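Multicopper oxidase type 1 (Nitrosomonas europaea, PDB 3G5W) is a two-domain, laccase-like multicopper oxidase that binds copper at mononuclear and multinuclear sites and probably couples substrate oxidation to reduction of dioxygen. Local coordinates at residues 23-28 with 115-120; 55-60 with 104-109. One frame throughout, in Å; residues are numbered along the deposited sequence.

Contact 1 of 2, residues 23-28 with 115-120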
loop_
_atom_site.group_PDB
_atom_site.type_symbol
_atom_site.label_atom_id
_atom_site.label_comp_id
_atom_site.label_asym_id
_atom_site.label_seq_id
_atom_site.Cartn_x
_atom_site.Cartn_y
_atom_site.Cartn_z
ATOM N N HIS A 23 22.738 16.972 -0.198
ATOM C CA HIS A 23 22.857 17.885 -1.327
ATOM C C HIS A 23 21.518 17.895 -2.074
ATOM O O HIS A 23 21.022 16.843 -2.489
ATOM C CB HIS A 23 23.989 17.419 -2.248
ATOM C CG HIS A 23 24.355 18.393 -3.327
ATOM N ND1 HIS A 23 23.426 18.984 -4.158
ATOM C CD2 HIS A 23 25.563 18.845 -3.738
ATOM C CE1 HIS A 23 24.045 19.774 -5.018
ATOM N NE2 HIS A 23 25.342 19.712 -4.780
ATOM N N THR A 24 20.931 19.078 -2.225
ATOM C CA THR A 24 19.626 19.220 -2.864
ATOM C C THR A 24 19.652 20.246 -3.990
ATOM O O THR A 24 20.507 21.144 -4.016
ATOM C CB THR A 24 18.518 19.624 -1.849
ATOM O OG1 THR A 24 18.808 20.916 -1.292
ATOM C CG2 THR A 24 18.381 18.594 -0.731
ATOM N N PHE A 25 18.706 20.101 -4.918
ATOM C CA PHE A 25 18.460 21.093 -5.959
ATOM C C PHE A 25 17.163 21.795 -5.583
ATOM O O PHE A 25 16.079 21.412 -6.026
ATOM C CB PHE A 25 18.348 20.439 -7.348
ATOM C CG PHE A 25 19.398 19.387 -7.625
ATOM C CD1 PHE A 25 20.735 19.611 -7.314
ATOM C CD2 PHE A 25 19.048 18.178 -8.218
ATOM C CE1 PHE A 25 21.703 18.641 -7.571
ATOM C CE2 PHE A 25 20.019 17.200 -8.485
ATOM C CZ PHE A 25 21.341 17.435 -8.152
ATOM N N ALA A 26 17.290 22.833 -4.766
ATOM C CA ALA A 26 16.158 23.394 -4.045
ATOM C C ALA A 26 15.529 24.600 -4.726
ATOM O O ALA A 26 16.223 25.544 -5.131
ATOM C CB ALA A 26 16.590 23.755 -2.633
ATOM N N PHE A 27 14.204 24.583 -4.823
ATOM C CA PHE A 27 13.471 25.744 -5.304
ATOM C C PHE A 27 13.599 26.886 -4.285
ATOM O O PHE A 27 13.285 26.712 -3.100
ATOM C CB PHE A 27 12.009 25.393 -5.588
ATOM C CG PHE A 27 11.831 24.339 -6.659
ATOM C CD1 PHE A 27 12.112 24.625 -7.991
ATOM C CD2 PHE A 27 11.378 23.063 -6.332
ATOM C CE1 PHE A 27 11.959 23.650 -8.985
ATOM C CE2 PHE A 27 11.208 22.082 -7.319
ATOM C CZ PHE A 27 11.499 22.376 -8.646
ATOM N N ASN A 28 14.087 28.033 -4.757
ATOM C CA ASN A 28 14.410 29.198 -3.913
ATOM C C ASN A 28 15.315 28.852 -2.728
ATOM O O ASN A 28 15.217 29.461 -1.658
ATOM C CB ASN A 28 13.134 29.927 -3.445
ATOM C CG ASN A 28 12.541 30.844 -4.510
ATOM O OD1 ASN A 28 13.060 30.961 -5.618
ATOM N ND2 ASN A 28 11.432 31.503 -4.169
ATOM N N ARG A 115 16.575 14.741 -3.835
ATOM C CA ARG A 115 17.171 16.075 -4.044
ATOM C C ARG A 115 16.238 17.215 -3.631
ATOM O O ARG A 115 16.493 18.377 -3.950
ATOM C CB ARG A 115 17.667 16.247 -5.488
ATOM C CG ARG A 115 18.699 15.198 -5.938
ATOM C CD ARG A 115 20.019 15.294 -5.175
ATOM N NE ARG A 115 20.845 14.111 -5.415
ATOM C CZ ARG A 115 21.751 13.626 -4.569
ATOM N NH1 ARG A 115 22.427 12.531 -4.891
ATOM N NH2 ARG A 115 21.986 14.220 -3.408
ATOM N N GLY A 116 15.168 16.867 -2.908
ATOM C CA GLY A 116 14.250 17.842 -2.313
ATOM C C GLY A 116 13.510 18.761 -3.276
ATOM O O GLY A 116 13.161 19.883 -2.909
ATOM N N MET A 117 13.251 18.283 -4.497
ATOM C CA MET A 117 12.632 19.107 -5.538
ATOM C C MET A 117 11.111 19.002 -5.483
ATOM O O MET A 117 10.491 18.442 -6.377
ATOM C CB MET A 117 13.148 18.723 -6.937
ATOM C CG MET A 117 14.665 18.783 -7.081
ATOM S SD MET A 117 15.171 18.971 -8.798
ATOM C CE MET A 117 14.740 20.691 -9.105
ATOM N N TRP A 118 10.527 19.536 -4.413
ATOM C CA TRP A 118 9.084 19.450 -4.174
ATOM C C TRP A 118 8.608 20.475 -3.150
ATOM O O TRP A 118 9.341 20.869 -2.237
ATOM C CB TRP A 118 8.661 18.019 -3.762
ATOM C CG TRP A 118 9.652 17.315 -2.856
ATOM C CD1 TRP A 118 10.603 16.399 -3.229
ATOM C CD2 TRP A 118 9.797 17.487 -1.440
ATOM N NE1 TRP A 118 11.328 16.000 -2.137
ATOM C CE2 TRP A 118 10.858 16.650 -1.026
ATOM C CE3 TRP A 118 9.135 18.266 -0.481
ATOM C CZ2 TRP A 118 11.271 16.565 0.310
ATOM C CZ3 TRP A 118 9.549 18.188 0.846
ATOM C CH2 TRP A 118 10.607 17.337 1.227
ATOM N N GLY A 119 7.366 20.908 -3.319
ATOM C CA GLY A 119 6.733 21.850 -2.404
ATOM C C GLY A 119 5.233 21.756 -2.560
ATOM O O GLY A 119 4.752 21.071 -3.470
ATOM N N PRO A 120 4.486 22.427 -1.668
ATOM C CA PRO A 120 3.027 22.338 -1.675
ATOM C C PRO A 120 2.321 23.410 -2.515
ATOM O O PRO A 120 2.745 24.571 -2.554
ATOM C CB PRO A 120 2.675 22.485 -0.195
ATOM C CG PRO A 120 3.753 23.397 0.358
ATOM C CD PRO A 120 4.980 23.250 -0.545
HETATM O O HOH W 1 12.804 22.660 -3.145
#

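Contact 2 of 2, residues 55-60 with 104-109. With CU (copper (II) ion), chain G; C2O (Cu-O-Cu linkage), chain K; C1O (Cu-O linkage), chain L.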
loop_
_atom_site.group_PDB
_atom_site.type_symbol
_atom_site.label_atom_id
_atom_site.label_comp_id
_atom_site.label_asym_id
_atom_site.label_seq_id
_atom_site.Cartn_x
_atom_site.Cartn_y
_atom_site.Cartn_z
ATOM N N PRO A 55 19.599 19.549 -15.867
ATOM C CA PRO A 55 18.293 20.000 -16.347
ATOM C C PRO A 55 17.167 19.628 -15.381
ATOM O O PRO A 55 17.270 18.631 -14.656
ATOM C CB PRO A 55 18.131 19.264 -17.674
ATOM C CG PRO A 55 18.912 18.009 -17.497
ATOM C CD PRO A 55 20.048 18.325 -16.559
ATOM N N HIS A 56 16.115 20.445 -15.373
ATOM C CA HIS A 56 14.982 20.270 -14.475
ATOM C C HIS A 56 13.705 20.727 -15.172
ATOM O O HIS A 56 13.754 21.319 -16.258
ATOM C CB HIS A 56 15.158 21.097 -13.188
ATOM C CG HIS A 56 16.420 20.811 -12.429
ATOM N ND1 HIS A 56 16.642 19.624 -11.767
ATOM C CD2 HIS A 56 17.510 21.583 -12.192
ATOM C CE1 HIS A 56 17.823 19.664 -11.178
ATOM N NE2 HIS A 56 18.372 20.843 -11.420
ATOM N N THR A 57 12.564 20.438 -14.543
ATOM C CA THR A 57 11.269 21.009 -14.911
ATOM C C THR A 57 10.484 21.239 -13.628
ATOM O O THR A 57 10.965 20.927 -12.540
ATOM C CB THR A 57 10.413 20.059 -15.808
ATOM O OG1 THR A 57 10.177 18.829 -15.112
ATOM C CG2 THR A 57 11.090 19.764 -17.148
ATOM N N ILE A 58 9.281 21.792 -13.747
ATOM C CA ILE A 58 8.323 21.716 -12.651
ATOM C C ILE A 58 7.003 21.190 -13.172
ATOM O O ILE A 58 6.381 21.780 -14.065
ATOM C CB ILE A 58 8.082 23.048 -11.918
ATOM C CG1 ILE A 58 9.388 23.628 -11.382
ATOM C CG2 ILE A 58 7.084 22.831 -10.748
ATOM C CD1 ILE A 58 9.201 24.903 -10.591
ATOM N N HIS A 59 6.578 20.071 -12.595
ATOM C CA HIS A 59 5.275 19.524 -12.875
ATOM C C HIS A 59 4.328 19.903 -11.739
ATOM O O HIS A 59 4.685 19.821 -10.567
ATOM C CB HIS A 59 5.355 18.004 -13.046
ATOM C CG HIS A 59 4.022 17.337 -13.004
ATOM N ND1 HIS A 59 3.002 17.662 -13.872
ATOM C CD2 HIS A 59 3.525 16.386 -12.176
ATOM C CE1 HIS A 59 1.942 16.923 -13.596
ATOM N NE2 HIS A 59 2.230 16.153 -12.561
ATOM N N TRP A 60 3.127 20.330 -12.102
ATOM C CA TRP A 60 2.137 20.800 -11.147
ATOM C C TRP A 60 1.128 19.670 -10.916
ATOM O O TRP A 60 0.121 19.545 -11.622
ATOM C CB TRP A 60 1.504 22.103 -11.659
ATOM C CG TRP A 60 2.574 23.064 -12.143
ATOM C CD1 TRP A 60 3.059 23.176 -13.419
ATOM C CD2 TRP A 60 3.329 23.989 -11.346
ATOM N NE1 TRP A 60 4.053 24.126 -13.465
ATOM C CE2 TRP A 60 4.243 24.636 -12.208
ATOM C CE3 TRP A 60 3.318 24.337 -9.986
ATOM C CZ2 TRP A 60 5.134 25.625 -11.758
ATOM C CZ3 TRP A 60 4.203 25.314 -9.539
ATOM C CH2 TRP A 60 5.100 25.944 -10.427
ATOM N N CYS A 104 9.931 18.448 -9.558
ATOM C CA CYS A 104 10.644 18.238 -10.803
ATOM C C CYS A 104 10.171 16.930 -11.425
ATOM O O CYS A 104 9.770 16.021 -10.703
ATOM C CB CYS A 104 12.137 18.156 -10.531
ATOM S SG CYS A 104 13.111 18.174 -12.037
ATOM N N HIS A 105 10.213 16.836 -12.752
ATOM C CA HIS A 105 9.857 15.593 -13.438
ATOM C C HIS A 105 11.018 15.033 -14.271
ATOM O O HIS A 105 10.808 14.184 -15.142
ATOM C CB HIS A 105 8.614 15.782 -14.309
ATOM C CG HIS A 105 7.661 14.621 -14.275
ATOM N ND1 HIS A 105 8.010 13.354 -14.693
ATOM C CD2 HIS A 105 6.371 14.539 -13.865
ATOM C CE1 HIS A 105 6.975 12.542 -14.548
ATOM N NE2 HIS A 105 5.971 13.236 -14.042
ATOM N N VAL A 106 12.233 15.511 -13.997
ATOM C CA VAL A 106 13.458 14.972 -14.602
ATOM C C VAL A 106 14.040 13.925 -13.651
ATOM O O VAL A 106 14.118 14.159 -12.445
ATOM C CB VAL A 106 14.524 16.091 -14.858
ATOM C CG1 VAL A 106 15.841 15.503 -15.364
ATOM C CG2 VAL A 106 14.006 17.134 -15.856
ATOM N N ASN A 107 14.433 12.767 -14.183
ATOM C CA ASN A 107 15.136 11.755 -13.380
ATOM C C ASN A 107 14.598 11.642 -11.956
ATOM O O ASN A 107 15.352 11.736 -10.978
ATOM C CB ASN A 107 16.643 12.046 -13.354
ATOM C CG ASN A 107 17.260 12.021 -14.728
ATOM O OD1 ASN A 107 16.652 11.541 -15.684
ATOM N ND2 ASN A 107 18.472 12.549 -14.841
ATOM N N VAL A 108 13.287 11.434 -11.845
ATOM C CA VAL A 108 12.598 11.562 -10.555
ATOM C C VAL A 108 13.116 10.604 -9.477
ATOM O O VAL A 108 13.133 10.957 -8.291
ATOM C CB VAL A 108 11.065 11.451 -10.701
ATOM C CG1 VAL A 108 10.550 12.594 -11.559
ATOM C CG2 VAL A 108 10.672 10.113 -11.313
ATOM N N ASN A 109 13.538 9.409 -9.893
ATOM C CA ASN A 109 14.168 8.444 -8.988
ATOM C C ASN A 109 15.310 9.036 -8.154
ATOM O O ASN A 109 15.597 8.546 -7.057
ATOM C CB ASN A 109 14.652 7.211 -9.760
ATOM C CG ASN A 109 15.594 7.560 -10.892
ATOM O OD1 ASN A 109 15.230 8.295 -11.810
ATOM N ND2 ASN A 109 16.813 7.017 -10.843
HETATM CU CU CU G . 15.166 18.030 -11.439
HETATM CU CU2 C2O K . 4.016 12.466 -13.768
HETATM CU CU3 C2O K . 3.598 13.958 -8.982
HETATM O O1 C2O K . 4.086 12.990 -11.862
HETATM CU CU4 C1O L . 1.010 14.632 -12.111
HETATM O O3 C1O L . -1.315 15.941 -12.467
#

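Contact 1 of 2, residues 23-28 with 115-120
The Phe25 ring carries CD of Arg115 over one face, 3.7 Å above the ring plane toward the rim, a CH-pi contact, while CB and CG of Arg115 lie against the CD2-CE2 side. At the ring's edge, close to its plane, sits SD of Met117, 5.3 Å from the Phe25 centroid in a Met-aromatic contact. The ring also meets the imidazoles of His56 and His111. The Phe27 ring turns its edge to the backbone at Met117 and Trp118, and its CZ is 3.7 Å from CE of Met117. The Arg115 guanidinium receives His23 O at its edge: NH2 of Arg115 donates to that carbonyl at 2.9 Å (163°). Elsewhere the same group is gripped by a salt bridge to Glu110 and by the carbonyls of Trp150, Ala151 and Glu156. In this cupredoxin domain the segment 115-120 leads from helix 108-114 into strand 118-124, and Met117, centre of an inverse gamma turn, belongs to the copper site. With Met117 CG anti to the carbonyl carbon (chi1 -56°) and the chain bent at chi3, the sulfur lies near Phe25 while CE turns to Phe27. The backbones are joined by Phe25 N donating to Arg115 O at 3.0 Å, and by a water that bridges Phe27 N and Gly116 O. Phe25 O has no polar partner and is covered by CG of Met117 at 3.2 Å.

Contact 2 of 2, residues 55-60 with 104-109
Cys104 meets Thr57 and His56 through its sulfur. SG of Cys104, anti to the backbone N (chi1 -170°), binds the copper ion CU at 2.1 Å, and His56 ND1 binds CU at 2.2 Å; His111 and Met117 complete this type 1 site. Two amides also point at SG of Cys104, Thr57 N at 3.4 Å (169°) and Val106 N at 3.4 Å; these N-H...S bonds and the copper together fix the sulfur's position. Val106 faces the other segment squarely: its CG2 packs 3.6 Å from His56 CA, and CG1 rests on Pro55 O. His105 gives its backbone N-H to Thr57 OG1 at 3.1 Å; that hydroxyl is also hydrogen-bonded to Gly73 O. The rings of His105 and His59 form an offset edge-to-face pair, the edge of His105 toward the face of His59, planes at 71°. His105 NE2 is 2.1 Å from copper CU2 of C2O, the Cu-O-Cu linkage. His59 NE2 is 2.0 Å from copper CU4 of C1O, the Cu-O linkage. His205 and His251 of a neighbouring subunit bind the same copper as His105, and its His203 the same copper as His59. Segment 104-109 follows strand 98-103 and enters helix 108-114, while 55-60 runs into strand 59-61, the neighbour of 98-103 in the sheet.

In the fold
Both contacts lie within one cupredoxin domain and meet at the type 1 copper, contact 2 nested within the chain loop that contact 1 closes. They converge on the same sheet: 118-124 and 59-61 flank 98-103, with Met117 O probably hydrogen-bonded to Cys104 N. Contact 1, nearer the chain's centre, has every touching residue buried; it is chiefly aromatic and aliphatic packing around an arginine, no other chain touches it, and it supplies the copper's methionine. Contact 2 is also buried, but Pro55 at its rim is partly exposed. Metal chemistry dominates it, giving histidine and cysteine to the type 1 site and histidines to the clusters at the subunit interface. The two also pack directly, Phe27 on Ile58.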